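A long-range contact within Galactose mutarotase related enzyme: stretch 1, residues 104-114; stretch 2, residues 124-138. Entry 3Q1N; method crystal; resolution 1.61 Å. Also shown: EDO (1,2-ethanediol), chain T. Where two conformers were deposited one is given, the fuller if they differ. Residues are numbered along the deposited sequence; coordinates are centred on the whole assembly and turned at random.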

# COMPACT_ATOMS: atom_id res chain seq x y z
N LYS A 104 -6.48 13.24 16.31
CA LYS A 104 -5.58 12.10 16.22
C LYS A 104 -4.15 12.52 15.91
O LYS A 104 -3.24 11.80 16.22
N PHE A 105 -3.99 13.65 15.22
CA PHE A 105 -2.78 13.98 14.50
C PHE A 105 -2.79 15.51 14.35
O PHE A 105 -3.48 16.06 13.48
N PRO A 106 -2.11 16.21 15.25
CA PRO A 106 -2.34 17.67 15.39
C PRO A 106 -1.55 18.51 14.38
O PRO A 106 -0.75 19.40 14.75
N PHE A 107 -1.73 18.16 13.11
CA PHE A 107 -0.99 18.77 12.02
C PHE A 107 -1.93 19.15 10.90
O PHE A 107 -2.79 18.37 10.47
N GLU A 108 -1.73 20.36 10.40
CA GLU A 108 -2.21 20.72 9.08
C GLU A 108 -1.36 20.06 7.99
O GLU A 108 -0.12 20.04 8.05
N TYR A 109 -2.05 19.45 7.03
CA TYR A 109 -1.38 18.73 5.96
C TYR A 109 -2.11 18.83 4.66
O TYR A 109 -3.33 19.09 4.63
N THR A 110 -1.38 18.54 3.59
CA THR A 110 -2.00 18.26 2.30
C THR A 110 -1.49 16.90 1.83
O THR A 110 -0.31 16.62 1.91
N LEU A 111 -2.43 16.05 1.38
CA LEU A 111 -2.08 14.81 0.76
C LEU A 111 -2.69 14.83 -0.62
O LEU A 111 -3.90 14.84 -0.76
N ALA A 112 -1.83 14.84 -1.64
CA ALA A 112 -2.29 14.94 -3.00
C ALA A 112 -1.86 13.70 -3.75
O ALA A 112 -0.75 13.20 -3.58
N VAL A 113 -2.78 13.17 -4.55
CA VAL A 113 -2.54 11.96 -5.33
C VAL A 113 -3.01 12.19 -6.77
O VAL A 113 -4.17 12.55 -6.97
N THR A 114 -2.15 11.95 -7.76
CA THR A 114 -2.50 12.10 -9.15
C THR A 114 -2.41 10.74 -9.81
O THR A 114 -1.39 10.05 -9.64
N VAL A 124 0.92 6.63 -10.44
CA VAL A 124 0.35 7.28 -9.28
C VAL A 124 1.49 8.12 -8.68
O VAL A 124 2.59 7.60 -8.46
N HIS A 125 1.23 9.41 -8.45
CA HIS A 125 2.20 10.30 -7.84
C HIS A 125 1.58 10.84 -6.55
O HIS A 125 0.43 11.31 -6.56
N TYR A 126 2.31 10.75 -5.44
CA TYR A 126 1.86 11.25 -4.14
C TYR A 126 2.69 12.45 -3.73
O TYR A 126 3.90 12.44 -3.98
N THR A 127 2.05 13.45 -3.11
CA THR A 127 2.79 14.55 -2.48
C THR A 127 2.18 14.76 -1.11
O THR A 127 0.96 15.01 -1.00
N VAL A 128 3.02 14.67 -0.10
CA VAL A 128 2.66 14.90 1.28
C VAL A 128 3.32 16.21 1.65
O VAL A 128 4.54 16.34 1.59
N THR A 129 2.51 17.18 2.05
CA THR A 129 3.03 18.49 2.45
C THR A 129 2.65 18.73 3.91
O THR A 129 1.49 18.57 4.29
N ASN A 130 3.65 19.17 4.65
CA ASN A 130 3.50 19.63 6.04
C ASN A 130 3.07 21.09 6.01
O ASN A 130 3.90 21.97 5.80
N ASP A 131 1.79 21.35 6.22
CA ASP A 131 1.29 22.70 6.25
C ASP A 131 1.31 23.32 7.65
O ASP A 131 0.86 24.45 7.83
N ASP A 132 1.92 22.63 8.61
CA ASP A 132 1.95 23.06 10.00
C ASP A 132 3.27 23.80 10.28
O ASP A 132 4.22 23.75 9.50
N SER A 133 3.30 24.50 11.41
CA SER A 133 4.53 25.08 11.95
C SER A 133 5.37 24.03 12.69
O SER A 133 6.56 24.20 12.86
N LYS A 134 4.73 22.97 13.15
CA LYS A 134 5.42 21.91 13.87
C LYS A 134 6.02 20.94 12.86
O LYS A 134 5.49 20.80 11.77
N SER A 135 7.07 20.25 13.29
CA SER A 135 7.66 19.15 12.50
C SER A 135 6.69 17.99 12.44
O SER A 135 6.22 17.57 13.47
N MSE A 136 6.40 17.49 11.24
CA MSE A 136 5.34 16.47 11.02
C MSE A 136 5.94 15.12 10.63
O MSE A 136 6.51 14.97 9.55
N PRO A 137 5.75 14.11 11.48
CA PRO A 137 6.21 12.76 11.17
C PRO A 137 5.05 11.99 10.54
O PRO A 137 3.92 12.12 10.97
N PHE A 138 5.35 11.17 9.53
CA PHE A 138 4.28 10.39 8.89
C PHE A 138 4.82 9.16 8.21
O PHE A 138 6.03 9.03 7.96

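Strands 109-114 and 124-130 run antiparallel, and their alternation sends side chains to two different faces. Tyr109, Leu111, Val113, Tyr126, Val128 and Asn130 share one face, where all six are buried; Thr110, Ala112, Thr114, His125, Thr127 and Thr129 occupy the other, more open one. The pairing follows the backbone ladder, as in Thr110 N to Thr129 O at 3.0 Å and Thr129 N to Thr110 O at 2.9 Å.

On the buried face, the side chains meet through apolar atoms. Leu111, with chi1 t and chi2 p, brings CD1 within 3.8 Å of Val128 CG2. Val113, also t, sets CG1 3.7 Å from Val124 CG1 and 3.8 Å from Tyr126 CE2. Beta-branched valine suits such a place: it is compact, and its branching favours the extended backbone. The m rotamer of Tyr126 projects its ring out from the sheet and leans it towards Val113.

The opposite face is rich in threonine, another beta-branched residue but one that offers a hydroxyl. Thr110, Thr114, Thr127 and Thr129 are all m. In Thr110 this rotamer directs OG1 to Asp131 OD2, to which it donates a 2.7 Å hydrogen bond. A 1,2-ethanediol, probably from the crystallisation liquor, lies beside Ala112, its O2 hydrogen-bonded to Thr127 OG1 at 3.0 Å. His125, m, leads its ring end away from the partner strand, yet a water bridges its ND1 (2.7 Å) and Thr114 O (3.0 Å).

Beyond the ladder, the loop 131-135 is held by polar side chains. Asp132, with chi1 off the usual wells at -145°, uses both carboxylate oxygens: OD1 accepts from Glu108 N at 2.9 Å, while OD2 receives Lys134 N at 3.0 Å and forms a salt bridge with Lys134 NZ at 2.9 Å. The m, t, m, m chain of Lys134 curls so that NZ also donates to Pro106 O at 2.8 Å. Asn130, t, braces the turn from within, its OD1 accepting from Asp132 N (2.9 Å) and its ND2 donating to Lys134 O (2.9 Å).

Selenomethionine Met136 fills the space among the aromatic side chains. Its t, t, p conformation extends the chain, placing CG over one face of the Phe107 ring, 3.7 Å from Phe107 CG, and 3.6 Å from Phe105 CZ; SE reaches Tyr109 CB at 3.8 Å. A flexible, polarisable side chain suits such a pocket. Phe107, m, also sets CZ 3.6 Å from Pro137 CD, whereas Phe105, t, turns its ring edge to Pro137 O, 3.3 Å from Phe105 CE1.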

# COMPACT_ATOMS: atom_id res chain seq x y z
CB LYS A 104 -6.03 11.10 15.15
CG LYS A 104 -7.31 10.38 15.51
CD LYS A 104 -7.66 9.36 14.46
CE LYS A 104 -8.84 8.49 14.88
NZ LYS A 104 -10.13 9.24 14.78
CB PHE A 105 -2.83 13.25 13.17
CG PHE A 105 -1.59 13.37 12.31
CD1 PHE A 105 -0.35 12.80 12.69
CD2 PHE A 105 -1.63 14.09 11.10
CE1 PHE A 105 0.79 12.85 11.83
CE2 PHE A 105 -0.50 14.14 10.26
CZ PHE A 105 0.68 13.57 10.62
CB PRO A 106 -1.91 17.93 16.84
CG PRO A 106 -0.83 16.92 17.08
CD PRO A 106 -1.26 15.69 16.33
CB PHE A 107 0.09 17.81 11.45
CG PHE A 107 1.10 17.37 12.45
CD1 PHE A 107 2.18 18.18 12.76
CD2 PHE A 107 0.98 16.16 13.13
CE1 PHE A 107 3.09 17.80 13.72
CE2 PHE A 107 1.89 15.79 14.07
CZ PHE A 107 2.96 16.63 14.36
CB GLU A 108 -2.28 22.25 8.90
CG GLU A 108 -3.14 22.90 9.96
CD GLU A 108 -3.54 24.31 9.63
OE1 GLU A 108 -2.93 24.93 8.75
OE2 GLU A 108 -4.49 24.81 10.30
CB TYR A 109 -1.15 17.24 6.33
CG TYR A 109 -2.43 16.39 6.36
CD1 TYR A 109 -2.97 15.84 5.17
CD2 TYR A 109 -3.14 16.18 7.56
CE1 TYR A 109 -4.12 15.09 5.22
CE2 TYR A 109 -4.30 15.44 7.60
CZ TYR A 109 -4.79 14.90 6.44
OH TYR A 109 -5.98 14.15 6.45
CB THR A 110 -1.69 19.30 1.25
OG1 THR A 110 -2.09 20.60 1.69
CG2 THR A 110 -2.43 18.99 -0.08
CB LEU A 111 -2.60 13.61 1.58
CG LEU A 111 -2.44 12.23 0.97
CD1 LEU A 111 -0.94 11.95 0.67
CD2 LEU A 111 -3.06 11.16 1.92
CB ALA A 112 -1.80 16.22 -3.70
CB VAL A 113 -3.34 10.77 -4.68
CG1 VAL A 113 -2.97 9.43 -5.30
CG2 VAL A 113 -3.15 10.78 -3.14
CB THR A 114 -1.60 13.14 -9.87
OG1 THR A 114 -1.86 14.43 -9.31
CG2 THR A 114 -1.89 13.17 -11.40
CB VAL A 124 -0.14 6.29 -8.22
CG1 VAL A 124 -0.96 7.01 -7.16
CG2 VAL A 124 -0.99 5.13 -8.85
CB HIS A 125 2.57 11.46 -8.80
CG HIS A 125 3.49 11.06 -9.93
ND1 HIS A 125 3.06 10.37 -11.05
CD2 HIS A 125 4.82 11.27 -10.12
CE1 HIS A 125 4.09 10.14 -11.85
NE2 HIS A 125 5.16 10.70 -11.32
CB TYR A 126 2.06 10.20 -3.07
CG TYR A 126 1.36 8.91 -3.33
CD1 TYR A 126 2.01 7.91 -4.08
CD2 TYR A 126 0.06 8.69 -2.90
CE1 TYR A 126 1.40 6.71 -4.35
CE2 TYR A 126 -0.57 7.46 -3.16
CZ TYR A 126 0.09 6.50 -3.90
OH TYR A 126 -0.53 5.30 -4.15
CB THR A 127 2.68 15.89 -3.25
OG1 THR A 127 3.14 15.71 -4.62
CG2 THR A 127 3.50 16.96 -2.58
CB VAL A 128 3.24 13.80 2.19
CG1 VAL A 128 2.99 14.16 3.65
CG2 VAL A 128 2.58 12.45 1.87
CB THR A 129 2.47 19.63 1.59
OG1 THR A 129 2.74 19.35 0.20
CG2 THR A 129 3.20 20.95 1.94
CB ASN A 130 4.81 19.46 6.84
CG ASN A 130 4.66 19.92 8.27
OD1 ASN A 130 3.52 20.21 8.67
ND2 ASN A 130 5.78 20.01 9.04
CB ASP A 131 -0.15 22.76 5.71
CG ASP A 131 -0.25 22.44 4.23
OD1 ASP A 131 0.69 22.75 3.46
OD2 ASP A 131 -1.31 21.91 3.88
CB ASP A 132 1.92 21.82 10.90
CG ASP A 132 1.15 22.04 12.16
OD1 ASP A 132 -0.11 21.99 12.14
OD2 ASP A 132 1.79 22.34 13.18
CB SER A 133 4.21 26.24 12.91
OG SER A 133 3.50 25.78 14.04
CB LYS A 134 4.46 21.13 14.78
CG LYS A 134 3.86 22.00 15.88
CD LYS A 134 3.08 21.11 16.85
CE LYS A 134 1.83 20.45 16.28
NZ LYS A 134 0.83 21.45 15.72
CB SER A 135 8.96 18.72 13.14
OG SER A 135 9.88 19.83 13.22
CB MSE A 136 4.38 16.95 9.96
CG MSE A 136 3.20 15.99 9.72
SE MSE A 136 1.95 16.52 8.36
CE MSE A 136 2.84 15.71 6.88
CB PRO A 137 6.63 12.22 12.51
CG PRO A 137 5.61 12.92 13.50
CD PRO A 137 5.19 14.22 12.85
CB PHE A 138 3.54 11.24 7.82
CG PHE A 138 4.35 11.43 6.57
CD1 PHE A 138 5.32 12.43 6.49
CD2 PHE A 138 4.21 10.57 5.52
CE1 PHE A 138 6.15 12.51 5.41
CE2 PHE A 138 5.02 10.65 4.39
CZ PHE A 138 6.01 11.67 4.33
C1 EDO T . -0.74 14.90 -6.76
O1 EDO T . -0.53 16.01 -7.58
C2 EDO T . 0.56 14.55 -6.03
O2 EDO T . 1.69 14.37 -6.83
O HOH W 1 0.51 10.02 -11.97